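Carbohydrate kinase (Agrobacterium tumefaciens, PDB 2NWH) probably phosphorylates a sugar or related small molecule with ATP, as expected of a pfkB-family kinase of the ribokinase type, although its own substrate is not established. Local coordinates at residues Arg47-Leu52 with Tyr261-Ala266; Ala253-Ala258 with Ala291-Leu296; Asp136-Asp141 with Thr150-Ile155; Glu227-Asn232 with Lys236-Pro241; Ala60-Asp65 with Val70-Ala75. One frame throughout, in Å; residues are numbered along the deposited sequence. Where two conformers were deposited one is given.

All five contacts lie in one chain with a ribokinase-type fold. Contacts 1 and 2 share helix 255-266, lie about 11 Å apart between centres, and meet where Asn48 of contact 1 bonds to Asp255 of contact 2. Contacts 3, 4 and 5 all reach the same large sheet: contact 3 near its middle, contacts 5 and 4 far apart along it, about 36 Å between centres and on opposite sides of the chain's centre. Leu262 of contact 1 touches Phe137 of contact 3, and Tyr261 touches Ala230 of contact 4. Contact 2 carries most of the family's Gly-Ala-Gly-Asp signature and so probably borders the active site; its Ala256 side chain is about 10 Å from the sodium ion bound at Asp249 and Thr251.

Contact 1. Residues Arg47-Leu52 with Tyr261-Ala266; sequences RNLSRL and YLAAIA
Leu49 and Leu52 at the end of helix 41-51 meet Leu262 and Ala263 of helix 255-266, two helices that pack side by side on the large sheet of the ribokinase-type fold. The touching is wholly apolar, with no hydrogen bond from one segment to the other. Leu49 does most of it with both branches. Its CD1 reaches Leu262 CD2 at 4.0 Å, the two side chains crossing at about a right angle, while its CD2 leans toward the backbone, 4.1 Å from Ala263 N. Leu262 has CG anti to the backbone N (chi1 -177°), which carries its branches toward the sheet, where they also touch Ile185, Phe187 and Phe137; Leu49 reaches the sheet at Leu139. Leu52, the first residue past the helix to lose helical backbone angles, sends CD1 to Ala263 CB at 3.8 Å. The small methyl of Ala263 thus sits against both leucines, and the backbones come within 6.7 Å at the CA atoms of Leu49 and Ala263.

The polar chemistry belongs to another side of helix 41-51. Asn48 ND2 bonds to Asp255 OD2, farther back along the partner helix. Asn48 OD1 lies in the plane of the Arg51 guanidinium, at the edge, and takes a weak bond from Arg51 NH1 at 3.0 Å, bent to 126°, with Arg47 CB 3.5 Å above one face of that guanidinium.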
# COMPACT_ATOMS: atom_id res chain seq x y z
N ARG A 47 5.69 -5.45 3.98
CA ARG A 47 7.16 -5.50 4.01
C ARG A 47 7.69 -4.21 4.57
O ARG A 47 8.61 -4.25 5.40
CB ARG A 47 7.71 -5.75 2.60
CG ARG A 47 7.44 -7.20 2.13
CD ARG A 47 8.31 -7.53 0.94
NE ARG A 47 8.01 -6.73 -0.26
CZ ARG A 47 8.50 -6.98 -1.47
NH1 ARG A 47 9.42 -7.94 -1.62
NH2 ARG A 47 8.15 -6.21 -2.52
N ASN A 48 7.15 -3.09 4.13
CA ASN A 48 7.69 -1.79 4.59
C ASN A 48 7.53 -1.62 6.08
O ASN A 48 8.46 -1.17 6.76
CB ASN A 48 7.05 -0.60 3.87
CG ASN A 48 7.40 -0.57 2.38
OD1 ASN A 48 8.31 -1.25 1.95
ND2 ASN A 48 6.67 0.23 1.61
N LEU A 49 6.34 -1.96 6.60
CA LEU A 49 6.10 -1.85 8.03
C LEU A 49 7.02 -2.74 8.83
O LEU A 49 7.50 -2.35 9.90
CB LEU A 49 4.62 -2.17 8.35
CG LEU A 49 3.71 -1.03 7.86
CD1 LEU A 49 2.25 -1.54 7.63
CD2 LEU A 49 3.81 0.19 8.79
N SER A 50 7.28 -3.95 8.33
CA SER A 50 8.26 -4.84 8.98
C SER A 50 9.69 -4.25 9.01
O SER A 50 10.41 -4.27 10.05
CB SER A 50 8.21 -6.23 8.32
OG SER A 50 9.06 -7.13 9.00
N ARG A 51 10.08 -3.67 7.89
CA ARG A 51 11.38 -2.95 7.77
C ARG A 51 11.52 -1.80 8.74
O ARG A 51 12.65 -1.46 9.12
CB ARG A 51 11.52 -2.40 6.35
CG ARG A 51 11.90 -3.51 5.35
CD ARG A 51 11.70 -3.04 3.92
NE ARG A 51 11.91 -4.19 3.02
CZ ARG A 51 11.25 -4.38 1.90
NH1 ARG A 51 10.34 -3.48 1.52
NH2 ARG A 51 11.52 -5.45 1.14
N LEU A 52 10.38 -1.21 9.10
CA LEU A 52 10.33 -0.13 10.08
C LEU A 52 10.13 -0.61 11.52
O LEU A 52 9.95 0.19 12.43
CB LEU A 52 9.23 0.86 9.69
CG LEU A 52 9.41 1.54 8.34
CD1 LEU A 52 8.23 2.42 8.15
CD2 LEU A 52 10.76 2.34 8.27
N TYR A 261 3.91 6.90 7.16
CA TYR A 261 2.86 7.62 7.89
C TYR A 261 2.20 6.75 8.95
O TYR A 261 2.09 7.15 10.12
CB TYR A 261 1.82 8.14 6.90
CG TYR A 261 0.80 9.05 7.52
CD1 TYR A 261 0.99 10.43 7.53
CD2 TYR A 261 -0.37 8.52 8.13
CE1 TYR A 261 0.06 11.28 8.10
CE2 TYR A 261 -1.32 9.39 8.71
CZ TYR A 261 -1.09 10.76 8.70
OH TYR A 261 -2.00 11.65 9.25
N LEU A 262 1.79 5.54 8.58
CA LEU A 262 1.13 4.63 9.49
C LEU A 262 2.09 4.24 10.59
O LEU A 262 1.70 4.18 11.74
CB LEU A 262 0.61 3.41 8.72
CG LEU A 262 -0.17 2.37 9.49
CD1 LEU A 262 -1.41 3.07 10.01
CD2 LEU A 262 -0.53 1.26 8.53
N ALA A 263 3.38 4.02 10.27
CA ALA A 263 4.36 3.74 11.31
C ALA A 263 4.42 4.86 12.33
O ALA A 263 4.48 4.60 13.53
CB ALA A 263 5.73 3.48 10.76
N ALA A 264 4.41 6.11 11.85
CA ALA A 264 4.40 7.27 12.76
C ALA A 264 3.15 7.34 13.66
O ALA A 264 3.28 7.59 14.85
CB ALA A 264 4.62 8.55 12.03
N ILE A 265 1.97 7.15 13.08
CA ILE A 265 0.71 7.18 13.86
C ILE A 265 0.68 6.05 14.91
O ILE A 265 0.26 6.26 16.05
CB ILE A 265 -0.55 7.10 12.94
CG1 ILE A 265 -0.66 8.33 12.00
CG2 ILE A 265 -1.86 6.91 13.78
CD1 ILE A 265 -0.77 9.74 12.69
N ALA A 266 1.14 4.87 14.52
CA ALA A 266 1.09 3.69 15.37
C ALA A 266 2.04 3.86 16.55
O ALA A 266 1.79 3.35 17.64
CB ALA A 266 1.44 2.46 14.57

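Contact 2. Residues Ala253-Ala258 with Ala291-Leu296; sequences AGDAMA and ATSQDL
Asp255 and Ser293 are joined through a water instead of by a direct bond. The water donates to Asp255 OD2 at 2.8 Å and also lies 2.8 Å from Ser293 OG, while OD2 itself stands 3.9 Å from Ser293 CB. Asn48 ND2 reaches the same OD2, so two groups grip one carboxylate oxygen and limit its rotation. Ser293 OG lies between the backbone N and the carbonyl carbon (chi1 56°), a turn that swings it out to the water.

Beside this polar bridge the contact is thin and apolar: Ala256 CB meets the CD1 branch of Leu296 at 4.2 Å.

Gly254, whose phi of 128° suits glycine, is the N-cap of helix 255-266, and Asp255 is the first residue of the helix. Ala253, Gly254 and Asp255 belong to the Gly-Ala-Gly-Asp signature of pfkB kinases, which in relatives forms an anion hole and carries the catalytic base; the same role is probable here. On the other side Thr292 OG1 accepts from Gln294 N at 3.2 Å, an ST turn, and Thr292 N donates to Asp295 OD2 at 3.2 Å from above the carboxylate plane. The two bonds brace the short 3-10 turn that carries Ser293.

In the fold, the loop 291-296 runs between helices 271-286 and 298-305. Helix 41-51 covers Ser293 and Leu296 through Asn48, and helix 271-286 packs on Ala256 through Thr285 and on Leu296 through Ala281 and Ile284.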
# COMPACT_ATOMS: atom_id res chain seq x y z
N ALA A 253 5.10 4.93 -5.53
CA ALA A 253 4.02 3.97 -5.82
C ALA A 253 2.87 4.04 -4.81
O ALA A 253 1.72 3.77 -5.17
CB ALA A 253 4.59 2.57 -5.88
N GLY A 254 3.18 4.39 -3.56
CA GLY A 254 2.18 4.64 -2.53
C GLY A 254 2.42 3.86 -1.25
O GLY A 254 2.00 4.29 -0.17
N ASP A 255 3.08 2.71 -1.39
CA ASP A 255 3.40 1.84 -0.27
C ASP A 255 4.27 2.51 0.79
O ASP A 255 4.12 2.25 1.99
CB ASP A 255 4.04 0.49 -0.73
CG ASP A 255 5.22 0.64 -1.75
OD1 ASP A 255 4.98 1.16 -2.87
OD2 ASP A 255 6.37 0.20 -1.48
N ALA A 256 5.23 3.31 0.32
CA ALA A 256 6.24 3.82 1.19
C ALA A 256 5.66 4.97 2.03
O ALA A 256 5.86 5.02 3.22
CB ALA A 256 7.50 4.26 0.36
N MET A 257 4.97 5.91 1.41
CA MET A 257 4.29 6.99 2.11
C MET A 257 3.38 6.40 3.22
O MET A 257 3.45 6.76 4.42
CB MET A 257 3.49 7.79 1.08
CG MET A 257 2.40 8.72 1.61
SD MET A 257 3.08 10.22 2.35
CE MET A 257 2.63 9.95 4.04
N ALA A 258 2.53 5.46 2.80
CA ALA A 258 1.56 4.82 3.71
C ALA A 258 2.31 4.22 4.88
O ALA A 258 1.98 4.48 6.05
CB ALA A 258 0.73 3.73 2.97
N ALA A 291 16.85 3.25 -6.40
CA ALA A 291 16.28 3.25 -5.05
C ALA A 291 15.05 2.35 -5.02
O ALA A 291 14.28 2.27 -6.00
CB ALA A 291 15.92 4.65 -4.62
N THR A 292 14.87 1.67 -3.90
CA THR A 292 13.67 0.84 -3.76
C THR A 292 13.22 0.82 -2.29
O THR A 292 13.98 1.26 -1.41
CB THR A 292 13.86 -0.65 -4.24
OG1 THR A 292 14.73 -1.36 -3.35
CG2 THR A 292 14.44 -0.78 -5.71
N SER A 293 12.05 0.22 -2.03
CA SER A 293 11.56 0.13 -0.65
C SER A 293 12.47 -0.82 0.17
O SER A 293 12.40 -0.79 1.43
CB SER A 293 10.12 -0.40 -0.64
OG SER A 293 10.16 -1.62 -1.31
N GLN A 294 13.34 -1.60 -0.48
CA GLN A 294 14.30 -2.39 0.32
C GLN A 294 15.26 -1.49 1.11
O GLN A 294 15.85 -1.92 2.14
CB GLN A 294 15.11 -3.36 -0.51
CG GLN A 294 14.32 -4.49 -1.03
CD GLN A 294 15.19 -5.45 -1.77
OE1 GLN A 294 16.00 -5.05 -2.63
NE2 GLN A 294 15.04 -6.73 -1.45
N ASP A 295 15.40 -0.26 0.65
CA ASP A 295 16.24 0.75 1.40
C ASP A 295 15.59 1.36 2.66
O ASP A 295 16.25 2.08 3.42
CB ASP A 295 16.62 1.84 0.43
CG ASP A 295 17.54 1.32 -0.66
OD1 ASP A 295 18.45 0.50 -0.36
OD2 ASP A 295 17.32 1.72 -1.81
N LEU A 296 14.31 1.06 2.88
CA LEU A 296 13.59 1.52 4.08
C LEU A 296 14.00 0.81 5.34
O LEU A 296 14.08 -0.42 5.38
CB LEU A 296 12.04 1.46 3.96
CG LEU A 296 11.36 2.27 2.90
CD1 LEU A 296 9.89 1.86 2.80
CD2 LEU A 296 11.43 3.75 3.34
O HOH W 1 7.64 -2.03 -2.56

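Contact 3. Residues Asp136-Asp141 with Thr150-Ile155; sequences DFLLCD and TALGLI
Strand 137-141 and helix 146-158 approach to 8.7 Å between the CA atoms of Cys140 and Leu152, a separation that side chains alone bridge. Leu152 is the helix residue that makes the contact. Its CG is anti to the backbone N (chi1 -176°), which pushes both methyls at the strand: CD2 lies against Cys140 CB at 3.6 Å and by the sulfur, Cys140 SG, at 4.1 Å, while CD1 faces Leu138 CD1 more loosely at 4.4 Å. Leu138 and Cys140, two residues apart on the strand, point to the same face and take Leu152 between them; Leu139 points to the other face, toward helix 41-51. Ile132 of helix 126-134 touches both Leu138 and Leu152, and Leu123 of helix 120-123 adds to the same cluster.

Strand and helix are the first two elements of a beta-alpha-beta unit completed by strand 163-166, which flanks Leu138 and Cys140 through Leu163 and Ala165. Beyond the apolar patch, Asp141 accepts from the backbone N of Gly11 and of Gly42.

No hydrogen bond passes between the two segments; the contact is apolar packing, consistent with hydrophobic burial, and Cys140 takes part mainly through CB, with SG farther off.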
# COMPACT_ATOMS: atom_id res chain seq x y z
N ASP A 136 -2.79 -5.34 16.68
CA ASP A 136 -3.01 -4.02 17.30
C ASP A 136 -3.54 -2.96 16.31
O ASP A 136 -4.10 -1.94 16.70
CB ASP A 136 -1.68 -3.48 17.86
CG ASP A 136 -1.11 -4.36 18.93
OD1 ASP A 136 -1.89 -4.81 19.83
OD2 ASP A 136 0.12 -4.62 18.90
N PHE A 137 -3.34 -3.21 15.02
CA PHE A 137 -3.68 -2.27 13.96
C PHE A 137 -3.89 -3.11 12.68
O PHE A 137 -3.10 -4.02 12.41
CB PHE A 137 -2.49 -1.33 13.71
CG PHE A 137 -2.88 0.05 13.30
CD1 PHE A 137 -2.64 1.14 14.15
CD2 PHE A 137 -3.51 0.28 12.07
CE1 PHE A 137 -3.02 2.46 13.77
CE2 PHE A 137 -3.93 1.57 11.68
CZ PHE A 137 -3.66 2.68 12.54
N LEU A 138 -4.92 -2.78 11.91
CA LEU A 138 -5.26 -3.47 10.65
C LEU A 138 -4.93 -2.60 9.45
O LEU A 138 -5.05 -1.34 9.52
CB LEU A 138 -6.75 -3.82 10.58
CG LEU A 138 -7.31 -4.59 11.80
CD1 LEU A 138 -8.79 -4.81 11.63
CD2 LEU A 138 -6.56 -5.91 12.03
N LEU A 139 -4.55 -3.26 8.36
CA LEU A 139 -4.36 -2.56 7.11
C LEU A 139 -4.97 -3.38 6.00
O LEU A 139 -4.69 -4.58 5.88
CB LEU A 139 -2.85 -2.34 6.83
CG LEU A 139 -2.52 -1.79 5.40
CD1 LEU A 139 -3.12 -0.37 5.17
CD2 LEU A 139 -0.98 -1.81 5.17
N CYS A 140 -5.76 -2.75 5.14
CA CYS A 140 -6.28 -3.50 4.00
C CYS A 140 -5.97 -2.73 2.74
O CYS A 140 -5.51 -1.57 2.78
CB CYS A 140 -7.80 -3.73 4.16
SG CYS A 140 -8.81 -2.18 4.08
N ASP A 141 -6.23 -3.36 1.60
CA ASP A 141 -6.21 -2.62 0.38
C ASP A 141 -7.46 -2.94 -0.44
O ASP A 141 -8.21 -3.90 -0.14
CB ASP A 141 -4.92 -2.79 -0.40
CG ASP A 141 -4.77 -4.19 -1.00
OD1 ASP A 141 -5.81 -4.83 -1.28
OD2 ASP A 141 -3.63 -4.63 -1.20
N THR A 150 -16.40 -3.74 3.38
CA THR A 150 -17.40 -3.31 4.36
C THR A 150 -17.47 -4.22 5.61
O THR A 150 -17.52 -3.72 6.76
CB THR A 150 -18.77 -3.21 3.69
OG1 THR A 150 -18.62 -2.49 2.46
CG2 THR A 150 -19.81 -2.51 4.61
N ALA A 151 -17.46 -5.55 5.39
CA ALA A 151 -17.52 -6.50 6.49
C ALA A 151 -16.30 -6.36 7.39
O ALA A 151 -16.45 -6.44 8.63
CB ALA A 151 -17.62 -7.94 5.97
N LEU A 152 -15.14 -6.17 6.77
CA LEU A 152 -13.88 -5.89 7.50
C LEU A 152 -14.01 -4.64 8.38
O LEU A 152 -13.63 -4.66 9.56
CB LEU A 152 -12.68 -5.71 6.54
CG LEU A 152 -11.35 -5.51 7.26
CD1 LEU A 152 -11.05 -6.61 8.34
CD2 LEU A 152 -10.19 -5.31 6.27
N GLY A 153 -14.56 -3.56 7.81
CA GLY A 153 -14.87 -2.36 8.60
C GLY A 153 -15.75 -2.66 9.85
O GLY A 153 -15.43 -2.23 10.97
N LEU A 154 -16.84 -3.41 9.67
CA LEU A 154 -17.67 -3.85 10.84
C LEU A 154 -16.88 -4.64 11.92
O LEU A 154 -17.06 -4.41 13.12
CB LEU A 154 -18.88 -4.65 10.38
CG LEU A 154 -20.25 -4.00 10.13
CD1 LEU A 154 -20.19 -2.83 9.20
CD2 LEU A 154 -21.21 -5.02 9.55
N ILE A 155 -16.01 -5.56 11.49
CA ILE A 155 -15.20 -6.37 12.41
C ILE A 155 -14.21 -5.51 13.18
O ILE A 155 -14.10 -5.63 14.40
CB ILE A 155 -14.45 -7.51 11.70
CG1 ILE A 155 -15.44 -8.53 11.14
CG2 ILE A 155 -13.53 -8.21 12.68
CD1 ILE A 155 -14.75 -9.65 10.29

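Contact 4. Residues Glu227-Asn232 with Lys236-Pro241; sequences EVVAFN and KAILHP
Ala230 O is gripped twice by the opposite strand: Ala237 N donates to it at 2.9 Å, and Lys236 CA adds a CA-H...O contact at 3.2 Å. Ala230 N returns a bond to Ala237 O at 3.0 Å, nearly straight at 170°, so Ala230 and Ala237 form the hydrogen-bonded pair of an antiparallel hairpin. Farther along, Leu239 N bonds to Val228 O at 3.2 Å, in the carbonyl plane. On the return side of that pair a water accepts from Val228 N and donates to Leu239 O at 2.7 Å each, linking them where a direct bond is missing.

Side chains follow the alternation. Val228 and Leu239 lie side by side, pointing the same way, with Val228 CG2 at 3.7 Å from Leu239 CD2. On the other face Ile238 CD1 meets Val229 CB at 4.3 Å, and Phe231 CB lies 4.0 Å from Lys236 CB before both chains turn away.

Helix 207-213 covers the face of Val229, Phe231 and Lys236 through Pro208. Leu275 of helix 271-286 covers the face of Val228, Ala237 and Leu239. Strand 227-231 pairs inward with 219-223, and strand 236-239 pairs with the edge strand 311-313.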
# COMPACT_ATOMS: atom_id res chain seq x y z
N GLU A 227 3.27 17.89 -3.20
CA GLU A 227 2.15 18.32 -2.33
C GLU A 227 1.46 17.13 -1.64
O GLU A 227 1.12 16.14 -2.30
CB GLU A 227 1.09 19.15 -3.07
CG GLU A 227 1.61 20.16 -4.06
CD GLU A 227 0.51 20.99 -4.72
OE1 GLU A 227 -0.11 21.85 -4.03
OE2 GLU A 227 0.28 20.81 -5.93
N VAL A 228 1.28 17.24 -0.33
CA VAL A 228 0.62 16.18 0.46
C VAL A 228 -0.24 16.81 1.54
O VAL A 228 0.19 17.74 2.21
CB VAL A 228 1.63 15.27 1.19
CG1 VAL A 228 0.92 13.96 1.64
CG2 VAL A 228 2.86 14.97 0.33
N VAL A 229 -1.45 16.28 1.72
CA VAL A 229 -2.33 16.67 2.81
C VAL A 229 -2.61 15.45 3.71
O VAL A 229 -2.78 14.33 3.21
CB VAL A 229 -3.62 17.35 2.27
CG1 VAL A 229 -4.49 16.39 1.46
CG2 VAL A 229 -4.42 18.03 3.39
N ALA A 230 -2.58 15.66 5.03
CA ALA A 230 -2.93 14.61 6.00
C ALA A 230 -4.02 15.15 6.90
O ALA A 230 -4.05 16.35 7.17
CB ALA A 230 -1.74 14.21 6.82
N PHE A 231 -4.95 14.30 7.32
CA PHE A 231 -6.02 14.74 8.22
C PHE A 231 -6.49 13.63 9.16
O PHE A 231 -6.27 12.44 8.89
CB PHE A 231 -7.18 15.37 7.44
CG PHE A 231 -8.00 14.40 6.62
CD1 PHE A 231 -9.24 13.96 7.08
CD2 PHE A 231 -7.56 13.97 5.37
CE1 PHE A 231 -10.03 13.05 6.31
CE2 PHE A 231 -8.32 13.06 4.59
CZ PHE A 231 -9.56 12.60 5.06
N ASN A 232 -7.10 14.05 10.27
CA ASN A 232 -7.76 13.12 11.19
C ASN A 232 -9.04 13.80 11.65
O ASN A 232 -9.49 14.72 10.98
CB ASN A 232 -6.86 12.76 12.38
CG ASN A 232 -6.50 13.99 13.21
OD1 ASN A 232 -7.22 14.99 13.20
ND2 ASN A 232 -5.38 13.92 13.93
N LYS A 236 -5.69 18.99 10.35
CA LYS A 236 -5.09 18.74 9.05
C LYS A 236 -3.69 19.38 8.99
O LYS A 236 -3.40 20.34 9.71
CB LYS A 236 -5.99 19.20 7.90
CG LYS A 236 -6.32 20.70 7.94
CD LYS A 236 -7.36 21.07 6.90
CE LYS A 236 -7.64 22.58 6.89
NZ LYS A 236 -8.48 22.96 5.72
N ALA A 237 -2.83 18.82 8.15
CA ALA A 237 -1.51 19.36 7.93
C ALA A 237 -1.14 19.23 6.47
O ALA A 237 -1.75 18.46 5.72
CB ALA A 237 -0.48 18.68 8.83
N ILE A 238 -0.14 19.98 6.06
CA ILE A 238 0.26 20.05 4.66
C ILE A 238 1.78 20.18 4.57
O ILE A 238 2.41 20.74 5.47
CB ILE A 238 -0.47 21.21 3.94
CG1 ILE A 238 -0.50 21.00 2.44
CG2 ILE A 238 0.09 22.60 4.34
CD1 ILE A 238 -1.86 21.25 1.89
N LEU A 239 2.36 19.68 3.48
CA LEU A 239 3.79 19.82 3.24
C LEU A 239 4.18 21.10 2.45
O LEU A 239 3.55 21.45 1.45
CB LEU A 239 4.29 18.57 2.54
CG LEU A 239 5.58 17.84 2.96
CD1 LEU A 239 5.55 17.35 4.40
CD2 LEU A 239 5.72 16.64 2.01
N HIS A 240 5.21 21.80 2.92
CA HIS A 240 5.75 22.95 2.19
C HIS A 240 6.47 22.54 0.90
O HIS A 240 6.93 21.39 0.78
CB HIS A 240 6.69 23.78 3.09
CG HIS A 240 6.02 24.39 4.29
ND1 HIS A 240 6.72 24.98 5.32
CD2 HIS A 240 4.70 24.49 4.62
CE1 HIS A 240 5.87 25.43 6.23
NE2 HIS A 240 4.64 25.13 5.83
N PRO A 241 6.56 23.47 -0.09
CA PRO A 241 7.44 23.22 -1.24
C PRO A 241 8.89 23.13 -0.74
O PRO A 241 9.25 23.85 0.21
CB PRO A 241 7.25 24.46 -2.12
CG PRO A 241 5.99 25.13 -1.64
CD PRO A 241 5.84 24.76 -0.20
O HOH W 2 1.53 19.85 0.49

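Contact 5. Residues Ala60-Asp65 with Val70-Ala75; sequences APRGGD and VVAEAA
The guanidinium of Arg62 presents one face to helix 66-77: Val71 CB sits 4.0 Å above its plane, offset toward the rim, with Val71 CG1 and Ala72 N over that same face. On this side NH2 comes to 3.6 Å from Val71 CG1 and NH1 to 3.7 Å from Ala72 CB. No hydrogen bond crosses between the segments, and the closest atoms the helix offers are the methyls of Val71 and Ala72. The side chain gets there by folding: CG is anti to the backbone N (chi1 177°), and the chain then bends at chi2 and chi3 (71° and 51°), turning the flat group to the helix. Arg62 and Val71 cross obliquely.

The charge is answered outside the two segments. Arg62 NH1 forms a salt bridge with Asp82 OD2 on strand 81-87, which probably offsets the cost of burying the positive charge and, with a further bond at NH2, is likely to restrain the plane that Val71 packs upon.

Between strand and helix, Asp65 takes the N-cap position, where its OD1 makes a weak bond to Gly68 N and hydrogen-bonds with Thr92 OG1. Strand 55-63, helix 66-77 and strand 81-87 form a beta-alpha-beta crossover at the end of the large sheet, an arrangement characteristic of the alpha/beta core of ribokinase-type kinases.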
# COMPACT_ATOMS: atom_id res chain seq x y z
N ALA A 60 -3.32 -12.99 2.48
CA ALA A 60 -3.67 -12.74 1.09
C ALA A 60 -4.13 -14.03 0.40
O ALA A 60 -3.56 -15.11 0.67
CB ALA A 60 -2.48 -12.19 0.36
N PRO A 61 -5.12 -13.94 -0.51
CA PRO A 61 -5.50 -15.12 -1.32
C PRO A 61 -4.25 -15.59 -2.05
O PRO A 61 -3.44 -14.77 -2.52
CB PRO A 61 -6.54 -14.56 -2.29
CG PRO A 61 -7.22 -13.43 -1.49
CD PRO A 61 -5.95 -12.76 -0.86
N ARG A 62 -4.04 -16.90 -2.06
CA ARG A 62 -2.79 -17.46 -2.58
C ARG A 62 -3.14 -18.73 -3.35
O ARG A 62 -4.00 -19.50 -2.93
CB ARG A 62 -1.89 -17.82 -1.42
CG ARG A 62 -0.57 -18.48 -1.75
CD ARG A 62 0.45 -17.51 -2.43
NE ARG A 62 0.60 -16.25 -1.64
CZ ARG A 62 1.25 -16.14 -0.48
NH1 ARG A 62 1.89 -17.17 0.08
NH2 ARG A 62 1.26 -14.96 0.14
N GLY A 63 -2.43 -18.98 -4.44
CA GLY A 63 -2.57 -20.25 -5.17
C GLY A 63 -1.73 -21.41 -4.64
O GLY A 63 -0.86 -21.21 -3.80
N GLY A 64 -1.94 -22.61 -5.16
CA GLY A 64 -1.12 -23.73 -4.74
C GLY A 64 0.13 -23.92 -5.59
O GLY A 64 0.50 -25.05 -5.87
N ASP A 65 0.77 -22.82 -6.00
CA ASP A 65 1.83 -22.86 -7.02
C ASP A 65 3.18 -22.36 -6.55
O ASP A 65 3.34 -21.76 -5.47
CB ASP A 65 1.38 -22.09 -8.28
CG ASP A 65 0.81 -20.68 -7.96
OD1 ASP A 65 1.00 -20.19 -6.82
OD2 ASP A 65 0.18 -20.07 -8.85
N VAL A 70 7.17 -18.09 -4.11
CA VAL A 70 8.06 -16.94 -4.31
C VAL A 70 7.57 -15.73 -3.45
O VAL A 70 8.38 -15.02 -2.82
CB VAL A 70 8.11 -16.57 -5.81
CG1 VAL A 70 8.72 -15.21 -6.02
CG2 VAL A 70 8.94 -17.62 -6.59
N VAL A 71 6.26 -15.51 -3.44
CA VAL A 71 5.68 -14.44 -2.60
C VAL A 71 5.93 -14.73 -1.11
O VAL A 71 6.35 -13.86 -0.33
CB VAL A 71 4.15 -14.27 -2.81
CG1 VAL A 71 3.60 -13.11 -1.89
CG2 VAL A 71 3.84 -13.95 -4.24
N ALA A 72 5.61 -15.95 -0.72
CA ALA A 72 5.88 -16.38 0.64
C ALA A 72 7.36 -16.14 1.05
O ALA A 72 7.65 -15.64 2.14
CB ALA A 72 5.49 -17.85 0.80
N GLU A 73 8.28 -16.47 0.16
CA GLU A 73 9.71 -16.28 0.44
C GLU A 73 10.08 -14.81 0.60
O GLU A 73 10.91 -14.45 1.47
CB GLU A 73 10.57 -16.91 -0.65
CG GLU A 73 12.09 -16.64 -0.52
CD GLU A 73 12.74 -17.27 0.73
OE1 GLU A 73 12.26 -18.32 1.21
OE2 GLU A 73 13.75 -16.71 1.21
N ALA A 74 9.51 -13.96 -0.26
CA ALA A 74 9.76 -12.52 -0.18
C ALA A 74 9.19 -11.98 1.15
O ALA A 74 9.78 -11.07 1.75
CB ALA A 74 9.12 -11.78 -1.34
N ALA A 75 8.03 -12.51 1.57
CA ALA A 75 7.48 -12.20 2.91
C ALA A 75 8.52 -12.54 4.01
O ALA A 75 8.87 -11.68 4.82
CB ALA A 75 6.13 -12.95 3.15